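Local coordinates for putative curved DNA-binding protein (Chaetomium thermophilum var. thermophilum DSM 1495, PDB 4IPA), which probably acts in ribosome biogenesis as the Arx1 of a thermophilic fungus, has a methionine aminopeptidase-like (M24 peptidase family) fold, and may bind DNA, at residues V169-L173 with A185-P190. Residues are numbered along the deposited sequence; the frame is centred on the assembly and turned at random.
Sequences VPPGL and AAAVKP
Start with 169-173, the loop that follows helix 148-167: Pro170 to Leu173 make a type II beta turn, closed by the hydrogen bond from Leu173 N to Pro170 O at 3.2 Å. Pro171 and Gly172 are its corner residues, and Gly172, at phi/psi 86/-12, brings its CA closest to a CA of the second segment. Now follow 185-190. Ala185, in the last turn of helix 179-186, turns its carbonyl to the corner, its O lying 3.5 Å from Pro171 CB and 3.7 Å from Gly172 N. Next, Ala186 sits opposite the glycine, with CA atoms 3.8 Å apart; a CB on Gly172 would clash with Ala186 CA. Ala186 also points its CA-H at the turn, 3.6 Å from CA to Pro171 O and nearly straight (164° at H). So a beta turn is packed on the end of the next helix along the chain, 179-186, reached through a short loop, at the surface of the M24 peptidase-family fold. Ala187 faces away as the chain bends, with Val188 N hydrogen-bonded to Ala185 O at 3.2 Å. From Val188 the backbone is extended, and Val188 O makes the closest approach, 3.1 Å from Pro171 CB. Lys189 directs its CB outward, while its C lies 4.0 Å from Pro171 CG. Last comes Pro190, with Pro171 CG 3.7 Å from its N and 4.0 Å from its CD; Pro190 also touches Val244.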
loop_
_atom_site.group_PDB
_atom_site.type_symbol
_atom_site.label_atom_id
_atom_site.label_comp_id
_atom_site.label_asym_id
_atom_site.label_seq_id
_atom_site.Cartn_x
_atom_site.Cartn_y
_atom_site.Cartn_z
ATOM N N VAL A 169 -13.732 -11.943 0.679
ATOM C CA VAL A 169 -14.648 -12.640 -0.205
ATOM C C VAL A 169 -16.060 -12.520 0.374
ATOM O O VAL A 169 -16.297 -12.915 1.512
ATOM C CB VAL A 169 -14.239 -14.114 -0.363
ATOM C CG1 VAL A 169 -15.188 -14.831 -1.337
ATOM C CG2 VAL A 169 -12.809 -14.187 -0.874
ATOM N N PRO A 170 -16.987 -11.909 -0.385
ATOM C CA PRO A 170 -18.391 -11.794 0.030
ATOM C C PRO A 170 -18.944 -13.170 0.387
ATOM O O PRO A 170 -18.660 -14.143 -0.314
ATOM C CB PRO A 170 -19.077 -11.253 -1.222
ATOM C CG PRO A 170 -18.013 -10.444 -1.878
ATOM C CD PRO A 170 -16.726 -11.199 -1.646
ATOM N N PRO A 171 -19.707 -13.254 1.484
ATOM C CA PRO A 171 -20.162 -14.542 2.015
ATOM C C PRO A 171 -20.833 -15.401 0.950
ATOM O O PRO A 171 -21.719 -14.931 0.240
ATOM C CB PRO A 171 -21.173 -14.130 3.089
ATOM C CG PRO A 171 -20.678 -12.789 3.549
ATOM C CD PRO A 171 -20.183 -12.119 2.299
ATOM N N GLY A 172 -20.382 -16.640 0.823
ATOM C CA GLY A 172 -21.042 -17.604 -0.036
ATOM C C GLY A 172 -20.648 -17.605 -1.503
ATOM O O GLY A 172 -20.995 -18.532 -2.239
ATOM N N LEU A 173 -19.924 -16.578 -1.931
ATOM C CA LEU A 173 -19.531 -16.452 -3.331
ATOM C C LEU A 173 -18.821 -17.707 -3.851
ATOM O O LEU A 173 -19.010 -18.119 -4.993
ATOM C CB LEU A 173 -18.643 -15.219 -3.525
ATOM C CG LEU A 173 -18.340 -14.837 -4.973
ATOM C CD1 LEU A 173 -19.626 -14.377 -5.689
ATOM C CD2 LEU A 173 -17.242 -13.761 -5.046
ATOM N N ALA A 185 -23.926 -20.532 3.836
ATOM C CA ALA A 185 -22.782 -19.654 3.606
ATOM C C ALA A 185 -23.162 -18.235 3.120
ATOM O O ALA A 185 -22.664 -17.242 3.652
ATOM C CB ALA A 185 -21.807 -20.311 2.621
ATOM N N ALA A 186 -24.031 -18.145 2.113
ATOM C CA ALA A 186 -24.443 -16.845 1.564
ATOM C C ALA A 186 -25.257 -16.008 2.547
ATOM O O ALA A 186 -25.327 -14.789 2.419
ATOM C CB ALA A 186 -25.221 -17.017 0.235
ATOM N N ALA A 187 -25.870 -16.656 3.526
ATOM C CA ALA A 187 -26.703 -15.948 4.495
ATOM C C ALA A 187 -25.904 -15.551 5.716
ATOM O O ALA A 187 -26.430 -14.866 6.600
ATOM C CB ALA A 187 -27.897 -16.802 4.922
ATOM N N VAL A 188 -24.658 -16.018 5.798
ATOM C CA VAL A 188 -23.777 -15.579 6.874
ATOM C C VAL A 188 -23.436 -14.116 6.604
ATOM O O VAL A 188 -23.061 -13.753 5.483
ATOM C CB VAL A 188 -22.475 -16.407 6.952
ATOM C CG1 VAL A 188 -21.456 -15.727 7.876
ATOM C CG2 VAL A 188 -22.764 -17.815 7.449
ATOM N N LYS A 189 -23.584 -13.276 7.621
ATOM C CA LYS A 189 -23.231 -11.869 7.496
ATOM C C LYS A 189 -21.725 -11.667 7.279
ATOM O O LYS A 189 -20.902 -12.423 7.798
ATOM C CB LYS A 189 -23.708 -11.100 8.732
ATOM C CG LYS A 189 -25.098 -10.475 8.571
ATOM C CD LYS A 189 -25.936 -10.543 9.847
ATOM C CE LYS A 189 -25.141 -10.192 11.100
ATOM N NZ LYS A 189 -25.035 -11.349 12.056
ATOM N N PRO A 190 -21.365 -10.652 6.480
ATOM C CA PRO A 190 -19.963 -10.239 6.391
ATOM C C PRO A 190 -19.451 -9.939 7.787
ATOM O O PRO A 190 -20.152 -9.306 8.572
ATOM C CB PRO A 190 -20.016 -8.943 5.567
ATOM C CG PRO A 190 -21.446 -8.525 5.592
ATOM C CD PRO A 190 -22.246 -9.775 5.696
#